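Local coordinates for protein salicylaldehyde dehydrogenase NahF (Pseudomonas putida, PDB 4JZ6) that probably oxidises salicylaldehyde to salicylate with NAD+ as the hydride acceptor, a step of naphthalene degradation, and binds salicylaldehyde in the crystal, at residues Q35-K40 against T49-A54; V107-L112 against F294-Q299; L86-V91 against Q203-A208. All coordinates share one frame; numbering follows the deposited sequence.

Interaction 1: Q35-K40 against T49-A54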
ATOM      1  N   GLN A  35     -35.616   7.489   6.122  1.00 46.70           N
ATOM      2  CA  GLN A  35     -35.691   6.172   6.738  1.00 45.44           C
ATOM      3  C   GLN A  35     -34.695   6.058   7.889  1.00 44.39           C
ATOM      4  O   GLN A  35     -33.635   6.691   7.873  1.00 37.69           O
ATOM      5  CB  GLN A  35     -35.422   5.083   5.700  1.00 40.29           C
ATOM      6  CG  GLN A  35     -36.485   4.970   4.630  1.00 47.53           C
ATOM      7  CD  GLN A  35     -37.369   3.761   4.829  1.00 58.14           C
ATOM      8  OE1 GLN A  35     -38.497   3.874   5.323  1.00 62.65           O
ATOM      9  NE2 GLN A  35     -36.863   2.588   4.445  1.00 57.98           N
ATOM     10  N   THR A  36     -35.040   5.250   8.884  1.00 46.97           N
ATOM     11  CA  THR A  36     -34.155   5.038  10.020  1.00 47.20           C
ATOM     12  C   THR A  36     -33.807   3.567  10.207  1.00 43.82           C
ATOM     13  O   THR A  36     -34.335   2.694   9.513  1.00 39.53           O
ATOM     14  CB  THR A  36     -34.774   5.573  11.322  1.00 38.66           C
ATOM     15  OG1 THR A  36     -36.078   5.011  11.496  1.00 40.22           O
ATOM     16  CG2 THR A  36     -34.888   7.083  11.270  1.00 38.74           C
ATOM     17  N   PHE A  37     -32.895   3.311  11.139  1.00 40.82           N
ATOM     18  CA  PHE A  37     -32.574   1.958  11.574  1.00 36.57           C
ATOM     19  C   PHE A  37     -32.225   2.026  13.051  1.00 36.11           C
ATOM     20  O   PHE A  37     -31.830   3.083  13.547  1.00 37.35           O
ATOM     21  CB  PHE A  37     -31.410   1.371  10.770  1.00 38.31           C
ATOM     22  CG  PHE A  37     -30.070   1.980  11.090  1.00 33.90           C
ATOM     23  CD1 PHE A  37     -29.234   1.403  12.034  1.00 33.07           C
ATOM     24  CD2 PHE A  37     -29.638   3.117  10.430  1.00 33.38           C
ATOM     25  CE1 PHE A  37     -27.994   1.958  12.321  1.00 31.78           C
ATOM     26  CE2 PHE A  37     -28.400   3.676  10.708  1.00 32.08           C
ATOM     27  CZ  PHE A  37     -27.576   3.094  11.653  1.00 31.34           C
ATOM     28  N   GLU A  38     -32.361   0.907  13.753  1.00 36.28           N
ATOM     29  CA  GLU A  38     -32.166   0.912  15.198  1.00 36.04           C
ATOM     30  C   GLU A  38     -30.990   0.063  15.657  1.00 35.40           C
ATOM     31  O   GLU A  38     -30.590  -0.889  14.989  1.00 34.71           O
ATOM     32  CB  GLU A  38     -33.438   0.457  15.910  1.00 37.48           C
ATOM     33  CG  GLU A  38     -34.606   1.419  15.764  1.00 50.09           C
ATOM     34  CD  GLU A  38     -35.895   0.846  16.306  1.00 49.97           C
ATOM     35  OE1 GLU A  38     -36.015  -0.401  16.342  1.00 40.55           O
ATOM     36  OE2 GLU A  38     -36.782   1.638  16.697  1.00 49.90           O
ATOM     37  N   ARG A  39     -30.429   0.442  16.800  1.00 34.33           N
ATOM     38  CA  ARG A  39     -29.468  -0.383  17.508  1.00 33.53           C
ATOM     39  C   ARG A  39     -30.166  -0.859  18.773  1.00 40.04           C
ATOM     40  O   ARG A  39     -30.280  -0.112  19.746  1.00 43.35           O
ATOM     41  CB  ARG A  39     -28.210   0.420  17.847  1.00 32.23           C
ATOM     42  CG  ARG A  39     -27.263  -0.248  18.837  1.00 31.54           C
ATOM     43  CD  ARG A  39     -26.913  -1.670  18.432  1.00 31.41           C
ATOM     44  NE  ARG A  39     -25.897  -2.266  19.300  1.00 30.71           N
ATOM     45  CZ  ARG A  39     -25.729  -3.579  19.455  1.00 44.51           C
ATOM     46  NH1 ARG A  39     -26.511  -4.431  18.806  1.00 31.66           N
ATOM     47  NH2 ARG A  39     -24.782  -4.044  20.260  1.00 30.23           N
ATOM     48  N   LYS A  40     -30.675  -2.088  18.745  1.00 37.75           N
ATOM     49  CA  LYS A  40     -31.308  -2.658  19.923  1.00 35.94           C
ATOM     50  C   LYS A  40     -30.241  -3.326  20.780  1.00 37.59           C
ATOM     51  O   LYS A  40     -29.234  -3.811  20.262  1.00 35.61           O
ATOM     52  CB  LYS A  40     -32.376  -3.684  19.537  1.00 40.37           C
ATOM     53  CG  LYS A  40     -33.501  -3.161  18.654  1.00 38.26           C
ATOM     54  CD  LYS A  40     -34.363  -4.322  18.173  1.00 62.29           C
ATOM     55  CE  LYS A  40     -35.376  -3.894  17.121  1.00 69.59           C
ATOM     56  NZ  LYS A  40     -36.014  -5.077  16.462  1.00 74.30           N
ATOM     57  N   THR A  49     -30.504   3.146  20.298  1.00 40.42           N
ATOM     58  CA  THR A  49     -30.336   4.291  19.402  1.00 35.93           C
ATOM     59  C   THR A  49     -31.130   4.127  18.104  1.00 39.59           C
ATOM     60  O   THR A  49     -31.161   3.043  17.516  1.00 34.84           O
ATOM     61  CB  THR A  49     -28.850   4.504  19.044  1.00 38.11           C
ATOM     62  OG1 THR A  49     -28.062   4.480  20.237  1.00 43.19           O
ATOM     63  CG2 THR A  49     -28.642   5.832  18.322  1.00 32.31           C
ATOM     64  N   GLU A  50     -31.781   5.204  17.673  1.00 35.40           N
ATOM     65  CA  GLU A  50     -32.421   5.246  16.363  1.00 35.99           C
ATOM     66  C   GLU A  50     -31.621   6.205  15.485  1.00 35.07           C
ATOM     67  O   GLU A  50     -31.443   7.371  15.835  1.00 39.60           O
ATOM     68  CB  GLU A  50     -33.877   5.699  16.485  1.00 37.58           C
ATOM     69  CG  GLU A  50     -34.656   5.685  15.180  1.00 38.41           C
ATOM     70  CD  GLU A  50     -36.100   6.156  15.344  1.00 46.43           C
ATOM     71  OE1 GLU A  50     -36.505   6.491  16.480  1.00 48.62           O
ATOM     72  OE2 GLU A  50     -36.838   6.195  14.332  1.00 46.21           O
ATOM     73  N   SER A  51     -31.118   5.709  14.359  1.00 34.53           N
ATOM     74  CA  SER A  51     -30.249   6.509  13.499  1.00 33.61           C
ATOM     75  C   SER A  51     -30.832   6.700  12.099  1.00 34.24           C
ATOM     76  O   SER A  51     -31.580   5.855  11.608  1.00 35.07           O
ATOM     77  CB  SER A  51     -28.855   5.879  13.415  1.00 36.81           C
ATOM     78  OG  SER A  51     -27.991   6.614  12.556  1.00 37.62           O
ATOM     79  N   ALA A  52     -30.499   7.825  11.472  1.00 33.90           N
ATOM     80  CA  ALA A  52     -30.840   8.046  10.072  1.00 34.35           C
ATOM     81  C   ALA A  52     -30.175   6.960   9.234  1.00 34.64           C
ATOM     82  O   ALA A  52     -29.018   6.615   9.461  1.00 32.58           O
ATOM     83  CB  ALA A  52     -30.380   9.421   9.625  1.00 33.91           C
ATOM     84  N   ASN A  53     -30.918   6.403   8.282  1.00 38.60           N
ATOM     85  CA  ASN A  53     -30.411   5.307   7.468  1.00 35.84           C
ATOM     86  C   ASN A  53     -29.983   5.800   6.098  1.00 36.67           C
ATOM     87  O   ASN A  53     -30.797   5.875   5.185  1.00 41.14           O
ATOM     88  CB  ASN A  53     -31.476   4.219   7.327  1.00 36.69           C
ATOM     89  CG  ASN A  53     -30.894   2.878   6.922  1.00 36.11           C
ATOM     90  OD1 ASN A  53     -29.674   2.700   6.870  1.00 33.98           O
ATOM     91  ND2 ASN A  53     -31.770   1.918   6.647  1.00 36.35           N
ATOM     92  N   ALA A  54     -28.702   6.132   5.965  1.00 37.75           N
ATOM     93  CA  ALA A  54     -28.169   6.731   4.745  1.00 35.91           C
ATOM     94  C   ALA A  54     -28.466   5.910   3.500  1.00 33.12           C
ATOM     95  O   ALA A  54     -28.539   4.686   3.552  1.00 33.32           O
ATOM     96  CB  ALA A  54     -26.672   6.948   4.878  1.00 34.18           C
TER
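An antiparallel beta hairpin pairs Phe37 with Ser51 and Arg39 with Thr49 as hydrogen-bonded pairs, while Thr36 with Ala52 and Glu38 with Glu50 are non-hydrogen-bonded. Phe37 is gripped twice by Ser51: its N reaches Ser51 O at 2.9 Å, and its O takes Ser51 N at 2.8 Å in an almost straight bond. Arg39 N gives a further bond to Thr49 O, whereas the return bond from Thr49 N to Arg39 O is weak. Beyond the last pair, Asn53 N still reaches Gln35 O.

Strand 36-40 is an outermost strand of a four-stranded mixed sheet; strand 47-52 lies next to it and pairs on its other side with strand 18-24. The two faces of the hairpin differ. On the buried one, the Phe37 ring leans toward the partner strand, its CG lying between backbone N and carbonyl carbon (chi1 72°). Ring atom CZ rests 3.5 Å from Ser51 CB, and Ala52 O meets CE2 at the ring edge, 3.3 Å away. The Asn53 side chain crosses the phenylalanine at about a right angle, amide and ring planes 59° apart, while its OD1 accepts a bond from Ser221 N. Thr49 and Ser51 pack on Pro195, at the start of helix 195-208, and Thr49 OG1 bonds Glu106.

On the exposed side, Glu50 stretches out with CG anti to its backbone N (chi1 -176°), and Thr36 OG1 donates to the anti lone pair of Glu50 OE2 at 3.2 Å. The other carboxylate oxygen, OE1, accepts a bond from NE2 of His17, a residue left from the N-terminal tag. Glu38 OE2 lies 4.9 Å from Glu50 OE1, like charges not in contact.

Interaction 2: V107-L112 against F294-Q299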
ATOM      1  N   VAL A 107     -22.563  -0.762  22.955  1.00 33.96           N
ATOM      2  CA  VAL A 107     -21.633  -1.849  22.672  1.00 32.51           C
ATOM      3  C   VAL A 107     -21.173  -2.590  23.924  1.00 32.22           C
ATOM      4  O   VAL A 107     -20.152  -3.280  23.903  1.00 37.70           O
ATOM      5  CB  VAL A 107     -20.408  -1.355  21.855  1.00 30.92           C
ATOM      6  CG1 VAL A 107     -20.868  -0.635  20.596  1.00 26.67           C
ATOM      7  CG2 VAL A 107     -19.515  -0.451  22.697  1.00 26.95           C
ATOM      8  N   GLY A 108     -21.938  -2.453  25.004  1.00 28.60           N
ATOM      9  CA  GLY A 108     -21.670  -3.163  26.245  1.00 29.33           C
ATOM     10  C   GLY A 108     -20.275  -2.943  26.809  1.00 29.87           C
ATOM     11  O   GLY A 108     -19.672  -3.858  27.375  1.00 29.09           O
ATOM     12  N   ALA A 109     -19.759  -1.730  26.648  1.00 27.45           N
ATOM     13  CA  ALA A 109     -18.434  -1.397  27.139  1.00 26.73           C
ATOM     14  C   ALA A 109     -18.485  -0.997  28.601  1.00 27.21           C
ATOM     15  O   ALA A 109     -19.311  -0.181  28.993  1.00 27.79           O
ATOM     16  CB  ALA A 109     -17.838  -0.272  26.316  1.00 25.98           C
ATOM     17  N   SER A 110     -17.598  -1.576  29.402  1.00 27.04           N
ATOM     18  CA  SER A 110     -17.435  -1.164  30.789  1.00 27.45           C
ATOM     19  C   SER A 110     -16.827   0.228  30.840  1.00 30.42           C
ATOM     20  O   SER A 110     -16.260   0.704  29.855  1.00 29.79           O
ATOM     21  CB  SER A 110     -16.524  -2.138  31.529  1.00 27.36           C
ATOM     22  OG  SER A 110     -15.223  -2.140  30.962  1.00 29.21           O
ATOM     23  N   ALA A 111     -16.942   0.881  31.991  1.00 31.94           N
ATOM     24  CA  ALA A 111     -16.365   2.211  32.164  1.00 27.73           C
ATOM     25  C   ALA A 111     -14.855   2.196  31.899  1.00 26.52           C
ATOM     26  O   ALA A 111     -14.288   3.174  31.417  1.00 25.89           O
ATOM     27  CB  ALA A 111     -16.657   2.738  33.552  1.00 28.13           C
ATOM     28  N   LEU A 112     -14.211   1.081  32.224  1.00 30.15           N
ATOM     29  CA  LEU A 112     -12.788   0.926  31.968  1.00 28.13           C
ATOM     30  C   LEU A 112     -12.487   1.127  30.482  1.00 29.25           C
ATOM     31  O   LEU A 112     -11.685   1.986  30.118  1.00 27.15           O
ATOM     32  CB  LEU A 112     -12.310  -0.454  32.425  1.00 25.62           C
ATOM     33  CG  LEU A 112     -10.858  -0.824  32.106  1.00 24.94           C
ATOM     34  CD1 LEU A 112      -9.881   0.076  32.852  1.00 24.89           C
ATOM     35  CD2 LEU A 112     -10.594  -2.278  32.430  1.00 25.14           C
ATOM     36  N   PHE A 294      -9.461 -10.901  28.192  1.00 25.06           N
ATOM     37  CA  PHE A 294     -10.827 -10.605  28.590  1.00 28.63           C
ATOM     38  C   PHE A 294     -11.203  -9.137  28.695  1.00 31.28           C
ATOM     39  O   PHE A 294     -12.314  -8.809  29.116  1.00 36.09           O
ATOM     40  CB  PHE A 294     -11.149 -11.338  29.883  1.00 26.35           C
ATOM     41  CG  PHE A 294     -10.982 -12.811  29.775  1.00 26.78           C
ATOM     42  CD1 PHE A 294     -11.801 -13.548  28.933  1.00 27.10           C
ATOM     43  CD2 PHE A 294      -9.998 -13.461  30.493  1.00 26.93           C
ATOM     44  CE1 PHE A 294     -11.649 -14.914  28.817  1.00 27.56           C
ATOM     45  CE2 PHE A 294      -9.838 -14.825  30.386  1.00 46.07           C
ATOM     46  CZ  PHE A 294     -10.665 -15.559  29.544  1.00 27.70           C
ATOM     47  N   LEU A 295     -10.294  -8.251  28.314  1.00 24.57           N
ATOM     48  CA  LEU A 295     -10.652  -6.849  28.237  1.00 24.30           C
ATOM     49  C   LEU A 295     -11.721  -6.701  27.153  1.00 26.42           C
ATOM     50  O   LEU A 295     -11.572  -7.247  26.056  1.00 24.09           O
ATOM     51  CB  LEU A 295      -9.422  -6.000  27.930  1.00 23.57           C
ATOM     52  CG  LEU A 295      -9.655  -4.509  27.695  1.00 23.26           C
ATOM     53  CD1 LEU A 295     -10.334  -3.876  28.886  1.00 23.79           C
ATOM     54  CD2 LEU A 295      -8.334  -3.836  27.425  1.00 22.62           C
ATOM     55  N   PHE A 296     -12.805  -5.990  27.480  1.00 24.71           N
ATOM     56  CA  PHE A 296     -13.932  -5.778  26.560  1.00 24.89           C
ATOM     57  C   PHE A 296     -14.452  -7.094  25.971  1.00 31.30           C
ATOM     58  O   PHE A 296     -14.808  -7.167  24.792  1.00 25.20           O
ATOM     59  CB  PHE A 296     -13.559  -4.776  25.453  1.00 24.19           C
ATOM     60  CG  PHE A 296     -14.719  -4.358  24.582  1.00 24.43           C
ATOM     61  CD1 PHE A 296     -15.946  -4.022  25.138  1.00 25.14           C
ATOM     62  CD2 PHE A 296     -14.578  -4.301  23.200  1.00 24.03           C
ATOM     63  CE1 PHE A 296     -17.010  -3.645  24.334  1.00 25.46           C
ATOM     64  CE2 PHE A 296     -15.643  -3.915  22.393  1.00 24.33           C
ATOM     65  CZ  PHE A 296     -16.860  -3.586  22.966  1.00 25.05           C
ATOM     66  N   GLN A 297     -14.475  -8.133  26.802  1.00 25.82           N
ATOM     67  CA  GLN A 297     -15.015  -9.430  26.407  1.00 26.36           C
ATOM     68  C   GLN A 297     -14.298 -10.042  25.213  1.00 34.88           C
ATOM     69  O   GLN A 297     -14.934 -10.695  24.391  1.00 35.88           O
ATOM     70  CB  GLN A 297     -16.498  -9.302  26.053  1.00 37.82           C
ATOM     71  CG  GLN A 297     -17.327  -8.642  27.114  1.00 36.61           C
ATOM     72  CD  GLN A 297     -17.580  -7.168  26.860  1.00 34.96           C
ATOM     73  OE1 GLN A 297     -17.235  -6.325  27.682  1.00 38.26           O
ATOM     74  NE2 GLN A 297     -18.199  -6.852  25.727  1.00 32.40           N
ATOM     75  N   GLY A 298     -12.992  -9.819  25.099  1.00 26.94           N
ATOM     76  CA  GLY A 298     -12.236 -10.354  23.981  1.00 29.24           C
ATOM     77  C   GLY A 298     -12.756  -9.900  22.623  1.00 32.60           C
ATOM     78  O   GLY A 298     -12.595 -10.589  21.612  1.00 35.52           O
ATOM     79  N   GLN A 299     -13.391  -8.735  22.602  1.00 30.13           N
ATOM     80  CA  GLN A 299     -13.905  -8.182  21.361  1.00 27.26           C
ATOM     81  C   GLN A 299     -12.940  -7.152  20.778  1.00 26.23           C
ATOM     82  O   GLN A 299     -13.350  -6.199  20.117  1.00 26.25           O
ATOM     83  CB  GLN A 299     -15.286  -7.572  21.579  1.00 24.94           C
ATOM     84  CG  GLN A 299     -16.358  -8.600  21.825  1.00 25.87           C
ATOM     85  CD  GLN A 299     -17.740  -7.984  21.921  1.00 37.01           C
ATOM     86  OE1 GLN A 299     -18.695  -8.467  21.306  1.00 33.53           O
ATOM     87  NE2 GLN A 299     -17.856  -6.913  22.700  1.00 26.38           N
TER
HETATM   88  O   HOH W   1     -20.453  -5.824  23.007  1.00 27.81           O
HETATM   89  O   HOH W   2     -16.253  -4.206  29.104  1.00 30.59           O
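The Phe296 ring points its edge at the backbone of Val107, with CE1 3.2 Å from Val107 O and that oxygen in the plane of the ring. Its CG, anti to the backbone N (chi1 -172°), carries the ring toward segment 107-112. The side chains of Val107 and Phe296 cross at about a right angle, valine CG2 standing 4.1 Å from CZ. Ala109 adds its CB, 4.0 Å from Phe296 CE1. One face of the ring carries the Gln299 amide, whose NE2 sits 3.5 Å above the plane and toward the rim.

No direct hydrogen bond joins the two segments; two waters do the work. Water 1 lies 2.7 Å from Val107 O, to which it probably donates, and accepts from Gln299 NE2. Water 2, lying in the ring plane at the edge of Phe296, accepts from Ser110 N and donates to Gln297 OE1 at 2.7 Å. The Gln297 chain bends at chi2 (98°), and its amide lies near Gly108 O without bonding it. Farther along, Leu112 and Leu295 also cross at about a right angle, CD2 of Leu112 meeting CD1 of Leu295 at 3.9 Å.

Phe296 stacks on Trp113, a residue of the salicylaldehyde pocket, and its side chain is about 6 Å from the bound aldehyde; Gln299 O accepts a bond from Asn166 of the same pocket. Pro499 and Phe500 of the second subunit pack on Leu112 and Leu295. The contact thus joins the turn between helices 96-107 and 111-130 to the loop that leads from helix 282-294 toward strand 306-310.

Interaction 3: L86-V91 against Q203-A208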
ATOM      1  N   LEU A  86      -6.001  19.923  18.264  1.00 20.51           N
ATOM      2  CA  LEU A  86      -5.810  20.035  19.700  1.00 20.90           C
ATOM      3  C   LEU A  86      -7.155  20.293  20.382  1.00 30.05           C
ATOM      4  O   LEU A  86      -7.472  19.690  21.412  1.00 21.82           O
ATOM      5  CB  LEU A  86      -4.832  21.172  19.999  1.00 22.35           C
ATOM      6  CG  LEU A  86      -3.479  20.848  20.646  1.00 24.37           C
ATOM      7  CD1 LEU A  86      -3.138  19.370  20.548  1.00 20.39           C
ATOM      8  CD2 LEU A  86      -2.386  21.706  20.033  1.00 20.84           C
ATOM      9  N   LYS A  87      -7.948  21.175  19.782  1.00 21.92           N
ATOM     10  CA  LYS A  87      -9.265  21.500  20.304  1.00 22.65           C
ATOM     11  C   LYS A  87     -10.212  20.296  20.314  1.00 27.17           C
ATOM     12  O   LYS A  87     -10.976  20.119  21.273  1.00 23.17           O
ATOM     13  CB  LYS A  87      -9.895  22.669  19.539  1.00 23.07           C
ATOM     14  CG  LYS A  87     -11.143  23.224  20.222  1.00 24.46           C
ATOM     15  CD  LYS A  87     -11.562  24.569  19.661  1.00 33.18           C
ATOM     16  CE  LYS A  87     -12.704  25.166  20.475  1.00 43.51           C
ATOM     17  NZ  LYS A  87     -13.176  26.463  19.903  1.00 50.01           N
ATOM     18  N   VAL A  88     -10.166  19.484  19.256  1.00 22.40           N
ATOM     19  CA  VAL A  88     -10.980  18.267  19.203  1.00 22.00           C
ATOM     20  C   VAL A  88     -10.730  17.429  20.446  1.00 22.03           C
ATOM     21  O   VAL A  88     -11.670  17.000  21.115  1.00 24.92           O
ATOM     22  CB  VAL A  88     -10.669  17.395  17.972  1.00 21.35           C
ATOM     23  CG1 VAL A  88     -11.537  16.148  17.987  1.00 21.43           C
ATOM     24  CG2 VAL A  88     -10.895  18.165  16.696  1.00 21.35           C
ATOM     25  N   ALA A  89      -9.453  17.218  20.756  1.00 21.57           N
ATOM     26  CA  ALA A  89      -9.066  16.454  21.938  1.00 21.62           C
ATOM     27  C   ALA A  89      -9.658  17.056  23.202  1.00 24.98           C
ATOM     28  O   ALA A  89     -10.230  16.339  24.021  1.00 32.65           O
ATOM     29  CB  ALA A  89      -7.557  16.361  22.052  1.00 21.14           C
ATOM     30  N   ASP A  90      -9.529  18.371  23.360  1.00 22.80           N
ATOM     31  CA  ASP A  90     -10.102  19.053  24.519  1.00 25.60           C
ATOM     32  C   ASP A  90     -11.604  18.810  24.604  1.00 24.23           C
ATOM     33  O   ASP A  90     -12.143  18.523  25.679  1.00 24.82           O
ATOM     34  CB  ASP A  90      -9.845  20.559  24.443  1.00 28.51           C
ATOM     35  CG  ASP A  90      -8.388  20.920  24.648  1.00 24.56           C
ATOM     36  OD1 ASP A  90      -7.647  20.107  25.241  1.00 23.50           O
ATOM     37  OD2 ASP A  90      -7.993  22.029  24.226  1.00 23.87           O
ATOM     38  N   VAL A  91     -12.269  18.920  23.455  1.00 24.11           N
ATOM     39  CA  VAL A  91     -13.721  18.770  23.379  1.00 27.34           C
ATOM     40  C   VAL A  91     -14.169  17.340  23.683  1.00 28.36           C
ATOM     41  O   VAL A  91     -15.175  17.130  24.366  1.00 28.67           O
ATOM     42  CB  VAL A  91     -14.266  19.229  22.009  1.00 24.65           C
ATOM     43  CG1 VAL A  91     -15.745  18.899  21.869  1.00 25.30           C
ATOM     44  CG2 VAL A  91     -14.041  20.711  21.834  1.00 24.96           C
ATOM     45  N   GLN A 203     -19.708  15.004  16.421  1.00 27.42           N
ATOM     46  CA  GLN A 203     -20.135  16.244  17.053  1.00 28.77           C
ATOM     47  C   GLN A 203     -18.955  16.962  17.704  1.00 27.78           C
ATOM     48  O   GLN A 203     -18.826  18.184  17.610  1.00 25.85           O
ATOM     49  CB  GLN A 203     -21.231  15.981  18.085  1.00 27.10           C
ATOM     50  CG  GLN A 203     -21.789  17.250  18.699  1.00 33.68           C
ATOM     51  CD  GLN A 203     -22.693  16.976  19.879  1.00 35.94           C
ATOM     52  OE1 GLN A 203     -23.127  15.843  20.093  1.00 36.21           O
ATOM     53  NE2 GLN A 203     -22.975  18.010  20.660  1.00 41.15           N
ATOM     54  N   CYS A 204     -18.087  16.195  18.353  1.00 25.04           N
ATOM     55  CA  CYS A 204     -16.903  16.764  18.970  1.00 31.11           C
ATOM     56  C   CYS A 204     -16.061  17.511  17.945  1.00 27.42           C
ATOM     57  O   CYS A 204     -15.648  18.649  18.175  1.00 24.58           O
ATOM     58  CB  CYS A 204     -16.081  15.672  19.638  1.00 24.01           C
ATOM     59  SG  CYS A 204     -16.805  15.105  21.176  1.00 24.71           S
ATOM     60  N   VAL A 205     -15.826  16.869  16.806  1.00 26.48           N
ATOM     61  CA  VAL A 205     -15.078  17.496  15.727  1.00 24.62           C
ATOM     62  C   VAL A 205     -15.767  18.776  15.250  1.00 23.68           C
ATOM     63  O   VAL A 205     -15.101  19.781  14.973  1.00 23.53           O
ATOM     64  CB  VAL A 205     -14.863  16.515  14.563  1.00 22.55           C
ATOM     65  CG1 VAL A 205     -14.113  17.176  13.429  1.00 27.37           C
ATOM     66  CG2 VAL A 205     -14.101  15.308  15.060  1.00 21.98           C
ATOM     67  N   GLN A 206     -17.097  18.744  15.175  1.00 24.45           N
ATOM     68  CA  GLN A 206     -17.861  19.923  14.780  1.00 32.79           C
ATOM     69  C   GLN A 206     -17.637  21.080  15.749  1.00 25.56           C
ATOM     70  O   GLN A 206     -17.407  22.213  15.328  1.00 29.73           O
ATOM     71  CB  GLN A 206     -19.360  19.616  14.678  1.00 32.18           C
ATOM     72  CG  GLN A 206     -20.196  20.825  14.248  1.00 34.81           C
ATOM     73  CD  GLN A 206     -21.701  20.593  14.354  1.00 41.46           C
ATOM     74  OE1 GLN A 206     -22.153  19.624  14.968  1.00 40.26           O
ATOM     75  NE2 GLN A 206     -22.484  21.491  13.753  1.00 42.55           N
ATOM     76  N   GLU A 207     -17.687  20.782  17.044  1.00 25.75           N
ATOM     77  CA  GLU A 207     -17.565  21.811  18.075  1.00 26.25           C
ATOM     78  C   GLU A 207     -16.141  22.338  18.257  1.00 28.17           C
ATOM     79  O   GLU A 207     -15.937  23.369  18.903  1.00 26.06           O
ATOM     80  CB  GLU A 207     -18.120  21.305  19.409  1.00 26.76           C
ATOM     81  CG  GLU A 207     -19.561  20.851  19.313  1.00 27.54           C
ATOM     82  CD  GLU A 207     -20.157  20.480  20.651  1.00 36.52           C
ATOM     83  OE1 GLU A 207     -19.406  20.460  21.647  1.00 34.66           O
ATOM     84  OE2 GLU A 207     -21.377  20.213  20.709  1.00 44.71           O
ATOM     85  N   ALA A 208     -15.159  21.633  17.702  1.00 24.68           N
ATOM     86  CA  ALA A 208     -13.787  22.128  17.709  1.00 24.12           C
ATOM     87  C   ALA A 208     -13.620  23.196  16.637  1.00 24.16           C
ATOM     88  O   ALA A 208     -12.664  23.978  16.662  1.00 23.99           O
ATOM     89  CB  ALA A 208     -12.808  21.004  17.490  1.00 23.20           C
TER
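Ala208 meets Val88 and Lys87 where two helices approach, its CB 3.5 Å from Val88 CG2. That methyl lies anti to the valine's carbonyl carbon, beside its backbone N, while the other methyl, CG1, is anti to N (chi1 180°) and meets Val205 CG2 at 4.0 Å. The two valines are inclined to each other rather than aligned. Lys87, with CG anti to its backbone N and the chain extended beyond, lays its methylenes over Ala208: CG is 3.8 Å from Ala208 CA, and CD is 3.2 Å from Ala208 O.

Helix 78-94 packs here against helix 195-208, the short segments 8.2 Å apart at closest approach and 125° between their N-to-C directions. Helix 195-208 is the crossover between adjacent parallel strands 186-189 and 215-218, a beta-alpha-beta unit consistent with the Rossmann-like NAD-binding domain of aldehyde dehydrogenases. Phe125 of helix 111-130 also touches Val88, and Leu210 closes on both Val88 and Val205.

Val91 carries the other end of the contact. Its CG1, anti to the backbone N (chi1 172°), reaches across to Cys204, 3.9 Å from the CB and 3.7 Å from the backbone O. The same methyl lies near Glu207 OE1, which forms a salt bridge with Lys95. The other carboxylate oxygen, Glu207 OE2, accepts Gln203 NE2 at 2.7 Å, approached from above the carboxylate plane.

How the interactions relate
Interaction 1 is a strand pairing held by backbone hydrogen bonds, one side buried and the other exposed. Interaction 2 is largely buried, with its polar groups linked through water, and lies near the aldehyde pocket and the second subunit. Interaction 3, partly buried, is apolar helix packing without hydrogen bonds across it. Helix 195-208 connects two of them: its start touches the hairpin of interaction 1, and its last residues form interaction 3. Interactions 1 and 2 come within about 5 Å at their nearest atoms, and Val345 bonds to both Arg39 and, weakly, Gln299. Helix 111-130 begins in interaction 2 and also packs on segment 86-91.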